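Local coordinates for protein Xaa-Pro dipeptidase (Pyrococcus horikoshii, PDB 1WY2) that probably splits dipeptides that carry a C-terminal proline, as a homodimeric metallopeptidase of the M24B family with two metal ions per subunit, at residues 136-148 against 338-350. Sequence-based numbering, arbitrary orientation.
Sequences IEKACEIADKAVM and NGSKRLTKTEREL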
ATOM      1  N   ILE A 136      -4.530   9.335 -17.450  1.00 17.20           N
ATOM      2  CA  ILE A 136      -5.658   8.811 -16.686  1.00 16.99           C
ATOM      3  C   ILE A 136      -6.676   8.165 -17.629  1.00 16.92           C
ATOM      4  O   ILE A 136      -7.230   7.107 -17.327  1.00 18.56           O
ATOM      5  CB  ILE A 136      -6.346   9.926 -15.868  1.00 16.15           C
ATOM      6  CG1 ILE A 136      -5.425  10.366 -14.727  1.00 16.80           C
ATOM      7  CG2 ILE A 136      -7.684   9.433 -15.325  1.00 16.70           C
ATOM      8  CD1 ILE A 136      -5.800  11.701 -14.110  1.00 17.76           C
ATOM      9  N   GLU A 137      -6.914   8.791 -18.778  1.00 17.91           N
ATOM     10  CA  GLU A 137      -7.875   8.237 -19.729  1.00 19.85           C
ATOM     11  C   GLU A 137      -7.418   6.865 -20.220  1.00 19.05           C
ATOM     12  O   GLU A 137      -8.236   5.961 -20.397  1.00 18.21           O
ATOM     13  CB  GLU A 137      -8.078   9.201 -20.907  1.00 22.15           C
ATOM     14  CG  GLU A 137      -9.108   8.727 -21.928  1.00 27.63           C
ATOM     15  CD  GLU A 137      -9.876   9.872 -22.567  1.00 31.23           C
ATOM     16  OE1 GLU A 137      -9.271  10.938 -22.808  1.00 33.48           O
ATOM     17  OE2 GLU A 137     -11.085   9.699 -22.839  1.00 32.67           O
ATOM     18  N   LYS A 138      -6.114   6.699 -20.431  1.00 18.95           N
ATOM     19  CA  LYS A 138      -5.597   5.410 -20.884  1.00 19.64           C
ATOM     20  C   LYS A 138      -5.758   4.364 -19.781  1.00 18.95           C
ATOM     21  O   LYS A 138      -6.057   3.200 -20.055  1.00 19.27           O
ATOM     22  CB  LYS A 138      -4.120   5.523 -21.284  1.00 21.98           C
ATOM     23  CG  LYS A 138      -3.596   4.312 -22.043  1.00 26.58           C
ATOM     24  CD  LYS A 138      -4.303   4.176 -23.386  1.00 30.74           C
ATOM     25  CE  LYS A 138      -3.734   3.041 -24.224  1.00 33.55           C
ATOM     26  NZ  LYS A 138      -4.409   3.001 -25.558  1.00 34.24           N
ATOM     27  N   ALA A 139      -5.559   4.775 -18.531  1.00 17.42           N
ATOM     28  CA  ALA A 139      -5.711   3.855 -17.408  1.00 17.06           C
ATOM     29  C   ALA A 139      -7.169   3.407 -17.354  1.00 17.11           C
ATOM     30  O   ALA A 139      -7.472   2.259 -17.022  1.00 18.39           O
ATOM     31  CB  ALA A 139      -5.325   4.542 -16.097  1.00 15.57           C
ATOM     32  N   CYS A 140      -8.072   4.323 -17.683  1.00 17.36           N
ATOM     33  CA  CYS A 140      -9.495   4.012 -17.678  1.00 17.59           C
ATOM     34  C   CYS A 140      -9.829   3.064 -18.824  1.00 18.14           C
ATOM     35  O   CYS A 140     -10.739   2.244 -18.713  1.00 18.41           O
ATOM     36  CB  CYS A 140     -10.324   5.296 -17.795  1.00 18.30           C
ATOM     37  SG  CYS A 140     -10.305   6.334 -16.306  1.00 17.95           S
ATOM     38  N   GLU A 141      -9.092   3.177 -19.926  1.00 18.63           N
ATOM     39  CA  GLU A 141      -9.314   2.304 -21.077  1.00 20.52           C
ATOM     40  C   GLU A 141      -8.943   0.881 -20.667  1.00 19.72           C
ATOM     41  O   GLU A 141      -9.617  -0.082 -21.030  1.00 18.91           O
ATOM     42  CB  GLU A 141      -8.443   2.746 -22.256  1.00 23.51           C
ATOM     43  CG  GLU A 141      -8.742   2.017 -23.556  1.00 29.82           C
ATOM     44  CD  GLU A 141      -7.788   2.399 -24.672  1.00 34.68           C
ATOM     45  OE1 GLU A 141      -6.637   1.913 -24.666  1.00 36.12           O
ATOM     46  OE2 GLU A 141      -8.187   3.193 -25.550  1.00 39.30           O
ATOM     47  N   ILE A 142      -7.858   0.762 -19.909  1.00 18.03           N
ATOM     48  CA  ILE A 142      -7.395  -0.530 -19.421  1.00 18.41           C
ATOM     49  C   ILE A 142      -8.410  -1.085 -18.419  1.00 18.35           C
ATOM     50  O   ILE A 142      -8.684  -2.287 -18.400  1.00 17.80           O
ATOM     51  CB  ILE A 142      -6.004  -0.400 -18.747  1.00 18.21           C
ATOM     52  CG1 ILE A 142      -4.956  -0.040 -19.805  1.00 19.59           C
ATOM     53  CG2 ILE A 142      -5.629  -1.701 -18.037  1.00 19.79           C
ATOM     54  CD1 ILE A 142      -3.572   0.190 -19.251  1.00 22.60           C
ATOM     55  N   ALA A 143      -8.976  -0.206 -17.597  1.00 17.37           N
ATOM     56  CA  ALA A 143      -9.965  -0.633 -16.607  1.00 16.40           C
ATOM     57  C   ALA A 143     -11.226  -1.116 -17.323  1.00 17.86           C
ATOM     58  O   ALA A 143     -11.832  -2.108 -16.919  1.00 16.84           O
ATOM     59  CB  ALA A 143     -10.303   0.521 -15.659  1.00 17.93           C
ATOM     60  N   ASP A 144     -11.621  -0.411 -18.384  1.00 17.26           N
ATOM     61  CA  ASP A 144     -12.802  -0.807 -19.155  1.00 18.35           C
ATOM     62  C   ASP A 144     -12.599  -2.210 -19.720  1.00 17.59           C
ATOM     63  O   ASP A 144     -13.502  -3.046 -19.680  1.00 18.30           O
ATOM     64  CB  ASP A 144     -13.064   0.170 -20.313  1.00 18.44           C
ATOM     65  CG  ASP A 144     -13.828   1.410 -19.880  1.00 23.13           C
ATOM     66  OD1 ASP A 144     -14.750   1.288 -19.043  1.00 23.64           O
ATOM     67  OD2 ASP A 144     -13.521   2.508 -20.396  1.00 24.83           O
ATOM     68  N   LYS A 145     -11.409  -2.467 -20.251  1.00 16.91           N
ATOM     69  CA  LYS A 145     -11.105  -3.780 -20.813  1.00 17.97           C
ATOM     70  C   LYS A 145     -11.176  -4.853 -19.734  1.00 18.08           C
ATOM     71  O   LYS A 145     -11.620  -5.976 -19.986  1.00 18.33           O
ATOM     72  CB  LYS A 145      -9.713  -3.784 -21.450  1.00 19.05           C
ATOM     73  CG  LYS A 145      -9.634  -3.015 -22.755  1.00 23.45           C
ATOM     74  CD  LYS A 145      -8.233  -3.058 -23.333  1.00 27.07           C
ATOM     75  CE  LYS A 145      -8.190  -2.370 -24.688  1.00 29.19           C
ATOM     76  NZ  LYS A 145      -6.822  -2.412 -25.281  1.00 30.97           N
ATOM     77  N   ALA A 146     -10.745  -4.500 -18.527  1.00 17.00           N
ATOM     78  CA  ALA A 146     -10.758  -5.445 -17.418  1.00 17.21           C
ATOM     79  C   ALA A 146     -12.186  -5.781 -17.005  1.00 16.94           C
ATOM     80  O   ALA A 146     -12.503  -6.937 -16.736  1.00 16.46           O
ATOM     81  CB  ALA A 146      -9.988  -4.876 -16.235  1.00 18.16           C
ATOM     82  N   VAL A 147     -13.045  -4.769 -16.954  1.00 16.68           N
ATOM     83  CA  VAL A 147     -14.436  -4.991 -16.579  1.00 17.62           C
ATOM     84  C   VAL A 147     -15.140  -5.871 -17.611  1.00 17.14           C
ATOM     85  O   VAL A 147     -15.912  -6.763 -17.252  1.00 18.89           O
ATOM     86  CB  VAL A 147     -15.199  -3.658 -16.443  1.00 18.83           C
ATOM     87  CG1 VAL A 147     -16.683  -3.925 -16.213  1.00 22.95           C
ATOM     88  CG2 VAL A 147     -14.625  -2.858 -15.282  1.00 20.64           C
ATOM     89  N   MET A 148     -14.878  -5.620 -18.890  1.00 17.84           N
ATOM     90  CA  MET A 148     -15.499  -6.419 -19.942  1.00 19.46           C
ATOM     91  C   MET A 148     -15.024  -7.858 -19.847  1.00 19.60           C
ATOM     92  O   MET A 148     -15.797  -8.791 -20.070  1.00 19.83           O
ATOM     93  CB  MET A 148     -15.176  -5.850 -21.327  1.00 20.55           C
ATOM     94  CG  MET A 148     -15.840  -4.509 -21.625  1.00 22.77           C
ATOM     95  SD  MET A 148     -17.646  -4.519 -21.473  1.00 27.41           S
ATOM     96  CE  MET A 148     -18.126  -5.375 -23.003  1.00 28.12           C
ATOM     97  N   ASN A 338     -18.087  23.314 -19.133  1.00 31.59           N
ATOM     98  CA  ASN A 338     -19.460  23.479 -18.676  1.00 33.13           C
ATOM     99  C   ASN A 338     -20.202  22.152 -18.582  1.00 31.60           C
ATOM    100  O   ASN A 338     -21.395  22.066 -18.868  1.00 33.01           O
ATOM    101  CB  ASN A 338     -20.215  24.446 -19.594  1.00 37.97           C
ATOM    102  CG  ASN A 338     -20.344  23.926 -21.004  1.00 41.09           C
ATOM    103  OD1 ASN A 338     -19.919  24.581 -21.955  1.00 43.84           O
ATOM    104  ND2 ASN A 338     -20.927  22.738 -21.149  1.00 42.08           N
ATOM    105  N   GLY A 339     -19.486  21.114 -18.166  1.00 28.27           N
ATOM    106  CA  GLY A 339     -20.099  19.808 -18.031  1.00 26.35           C
ATOM    107  C   GLY A 339     -19.080  18.784 -17.589  1.00 25.25           C
ATOM    108  O   GLY A 339     -18.206  19.077 -16.771  1.00 23.74           O
ATOM    109  N   SER A 340     -19.185  17.579 -18.136  1.00 25.67           N
ATOM    110  CA  SER A 340     -18.255  16.518 -17.781  1.00 24.99           C
ATOM    111  C   SER A 340     -18.020  15.552 -18.932  1.00 25.08           C
ATOM    112  O   SER A 340     -18.747  15.555 -19.924  1.00 25.93           O
ATOM    113  CB  SER A 340     -18.786  15.739 -16.576  1.00 25.52           C
ATOM    114  OG  SER A 340     -19.955  15.017 -16.920  1.00 24.39           O
ATOM    115  N   LYS A 341     -16.986  14.736 -18.784  1.00 22.53           N
ATOM    116  CA  LYS A 341     -16.630  13.729 -19.771  1.00 21.27           C
ATOM    117  C   LYS A 341     -16.396  12.424 -19.019  1.00 21.03           C
ATOM    118  O   LYS A 341     -15.671  12.401 -18.023  1.00 20.51           O
ATOM    119  CB  LYS A 341     -15.347  14.119 -20.511  1.00 21.91           C
ATOM    120  CG  LYS A 341     -14.837  13.027 -21.440  1.00 23.85           C
ATOM    121  CD  LYS A 341     -13.495  13.371 -22.063  1.00 27.54           C
ATOM    122  CE  LYS A 341     -13.079  12.285 -23.045  1.00 27.70           C
ATOM    123  NZ  LYS A 341     -11.789  12.589 -23.712  1.00 30.72           N
ATOM    124  N   ARG A 342     -17.022  11.344 -19.477  1.00 19.25           N
ATOM    125  CA  ARG A 342     -16.833  10.050 -18.833  1.00 19.55           C
ATOM    126  C   ARG A 342     -15.533   9.438 -19.356  1.00 19.78           C
ATOM    127  O   ARG A 342     -15.418   9.145 -20.547  1.00 18.93           O
ATOM    128  CB  ARG A 342     -18.020   9.124 -19.142  1.00 19.29           C
ATOM    129  CG  ARG A 342     -19.331   9.560 -18.494  1.00 19.77           C
ATOM    130  CD  ARG A 342     -20.486   8.631 -18.868  1.00 21.26           C
ATOM    131  NE  ARG A 342     -20.239   7.251 -18.456  1.00 20.74           N
ATOM    132  CZ  ARG A 342     -20.333   6.206 -19.274  1.00 22.98           C
ATOM    133  NH1 ARG A 342     -20.669   6.388 -20.546  1.00 23.28           N
ATOM    134  NH2 ARG A 342     -20.091   4.985 -18.824  1.00 22.51           N
ATOM    135  N   LEU A 343     -14.548   9.257 -18.475  1.00 17.23           N
ATOM    136  CA  LEU A 343     -13.270   8.683 -18.894  1.00 17.51           C
ATOM    137  C   LEU A 343     -13.405   7.168 -18.997  1.00 18.26           C
ATOM    138  O   LEU A 343     -12.764   6.536 -19.837  1.00 17.28           O
ATOM    139  CB  LEU A 343     -12.157   9.084 -17.921  1.00 17.74           C
ATOM    140  CG  LEU A 343     -11.974  10.602 -17.775  1.00 18.51           C
ATOM    141  CD1 LEU A 343     -10.784  10.884 -16.867  1.00 20.34           C
ATOM    142  CD2 LEU A 343     -11.751  11.244 -19.145  1.00 20.35           C
ATOM    143  N   THR A 344     -14.234   6.588 -18.128  1.00 17.57           N
ATOM    144  CA  THR A 344     -14.520   5.160 -18.186  1.00 18.03           C
ATOM    145  C   THR A 344     -15.750   5.135 -19.088  1.00 19.43           C
ATOM    146  O   THR A 344     -16.703   5.882 -18.861  1.00 21.14           O
ATOM    147  CB  THR A 344     -14.832   4.577 -16.792  1.00 17.97           C
ATOM    148  OG1 THR A 344     -15.715   5.453 -16.083  1.00 18.21           O
ATOM    149  CG2 THR A 344     -13.547   4.395 -16.005  1.00 18.45           C
ATOM    150  N   LYS A 345     -15.734   4.289 -20.111  1.00 18.56           N
ATOM    151  CA  LYS A 345     -16.830   4.271 -21.080  1.00 20.87           C
ATOM    152  C   LYS A 345     -17.685   3.012 -21.183  1.00 20.79           C
ATOM    153  O   LYS A 345     -18.595   2.950 -22.010  1.00 21.59           O
ATOM    154  CB  LYS A 345     -16.251   4.607 -22.456  1.00 23.10           C
ATOM    155  CG  LYS A 345     -15.393   5.869 -22.446  1.00 26.98           C
ATOM    156  CD  LYS A 345     -14.591   6.037 -23.727  1.00 28.70           C
ATOM    157  CE  LYS A 345     -13.649   7.231 -23.624  1.00 31.32           C
ATOM    158  NZ  LYS A 345     -12.817   7.391 -24.856  1.00 34.35           N
ATOM    159  N   THR A 346     -17.405   2.013 -20.359  1.00 20.59           N
ATOM    160  CA  THR A 346     -18.176   0.773 -20.396  1.00 20.70           C
ATOM    161  C   THR A 346     -19.663   1.035 -20.176  1.00 20.49           C
ATOM    162  O   THR A 346     -20.038   1.899 -19.384  1.00 19.67           O
ATOM    163  CB  THR A 346     -17.688  -0.214 -19.319  1.00 21.22           C
ATOM    164  OG1 THR A 346     -16.340  -0.603 -19.605  1.00 21.58           O
ATOM    165  CG2 THR A 346     -18.571  -1.453 -19.288  1.00 22.82           C
ATOM    166  N   GLU A 347     -20.510   0.286 -20.881  1.00 20.65           N
ATOM    167  CA  GLU A 347     -21.957   0.438 -20.740  1.00 21.96           C
ATOM    168  C   GLU A 347     -22.355   0.300 -19.274  1.00 21.77           C
ATOM    169  O   GLU A 347     -21.799  -0.520 -18.547  1.00 21.18           O
ATOM    170  CB  GLU A 347     -22.685  -0.624 -21.573  1.00 23.61           C
ATOM    171  CG  GLU A 347     -24.190  -0.672 -21.355  1.00 28.04           C
ATOM    172  CD  GLU A 347     -24.893   0.607 -21.769  1.00 30.91           C
ATOM    173  OE1 GLU A 347     -25.683   1.141 -20.962  1.00 32.99           O
ATOM    174  OE2 GLU A 347     -24.660   1.078 -22.904  1.00 34.10           O
ATOM    175  N   ARG A 348     -23.331   1.094 -18.849  1.00 21.68           N
ATOM    176  CA  ARG A 348     -23.788   1.062 -17.467  1.00 23.39           C
ATOM    177  C   ARG A 348     -25.045   0.224 -17.260  1.00 24.70           C
ATOM    178  O   ARG A 348     -25.235  -0.368 -16.199  1.00 23.83           O
ATOM    179  CB  ARG A 348     -24.022   2.487 -16.967  1.00 22.57           C
ATOM    180  CG  ARG A 348     -22.737   3.265 -16.741  1.00 19.90           C
ATOM    181  CD  ARG A 348     -23.011   4.736 -16.506  1.00 20.88           C
ATOM    182  NE  ARG A 348     -23.361   5.431 -17.744  1.00 20.39           N
ATOM    183  CZ  ARG A 348     -23.610   6.734 -17.816  1.00 20.71           C
ATOM    184  NH1 ARG A 348     -23.554   7.484 -16.720  1.00 19.67           N
ATOM    185  NH2 ARG A 348     -23.895   7.294 -18.986  1.00 20.21           N
ATOM    186  N   GLU A 349     -25.902   0.179 -18.274  1.00 26.55           N
ATOM    187  CA  GLU A 349     -27.134  -0.596 -18.187  1.00 29.30           C
ATOM    188  C   GLU A 349     -26.817  -2.035 -18.577  1.00 29.65           C
ATOM    189  O   GLU A 349     -26.997  -2.429 -19.732  1.00 30.63           O
ATOM    190  CB  GLU A 349     -28.188  -0.003 -19.129  1.00 33.06           C
ATOM    191  CG  GLU A 349     -28.432   1.485 -18.901  1.00 39.14           C
ATOM    192  CD  GLU A 349     -29.482   2.063 -19.833  1.00 43.37           C
ATOM    193  OE1 GLU A 349     -29.281   2.019 -21.067  1.00 46.68           O
ATOM    194  OE2 GLU A 349     -30.510   2.566 -19.330  1.00 45.64           O
ATOM    195  N   LEU A 350     -26.352  -2.818 -17.606  1.00 27.66           N
ATOM    196  CA  LEU A 350     -25.974  -4.201 -17.861  1.00 29.09           C
ATOM    197  C   LEU A 350     -26.956  -5.282 -17.409  1.00 30.92           C
ATOM    198  O   LEU A 350     -26.673  -6.474 -17.549  1.00 30.50           O
ATOM    199  CB  LEU A 350     -24.591  -4.466 -17.257  1.00 28.13           C
ATOM    200  CG  LEU A 350     -23.482  -3.552 -17.793  1.00 28.78           C
ATOM    201  CD1 LEU A 350     -22.169  -3.869 -17.095  1.00 28.64           C
ATOM    202  CD2 LEU A 350     -23.341  -3.736 -19.297  1.00 28.37           C
TER
HETATM  203  O   HOH W   1     -11.822   4.366 -21.294  1.00 35.17           O
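In the M24 metallopeptidase domain, helix 130-153, through D144, meets the loop K345-T346 that follows the last strand, 339-342, and the D144 carboxylate holds that loop by three direct hydrogen bonds. D144 OD2 accepts from K345 N at 2.9 Å, on the syn side and tilted slightly out of the carboxylate plane, with an almost straight N-H...O angle of 179°. D144 OD1 takes two donors from one face of that plane: T346 OG1 at a very short 2.5 Å, 44° out of it, and T346 N at 3.1 Å. The hydroxyl gets there because OG1 lies beside its own backbone N (chi1 -64°), which lets both donors of T346 converge on one oxygen. The three direct bonds set the rotation of the D144 carboxylate, and a water that donates to D144 OD2 and L343 O adds a further link.

One turn earlier, C140 SG rests 3.7 Å from L343 CB and also touches T344 CG2, while L343 CD1 packs on I136 CG2. At the more exposed border, E137 receives the extended K341 chain at about a right angle; K341 NZ sits 3.1 Å from both E137 OE1 and E137 OE2, using the syn lone pairs of both. K345 NZ adds a longer ion pair to E137 OE2 at 3.5 Å, completing a three-residue salt-bridge network.

T344 OG1 hydrogen-bonds to D331 OD1 and to T332 N of strand 325-336, and its side chain lies about 6 Å from those of the metal ligands D223 and E330. Strand 220-229 touches C140, D144 and V147 of the helix, whereas strand 325-336 pairs with 339-342 and packs against L343.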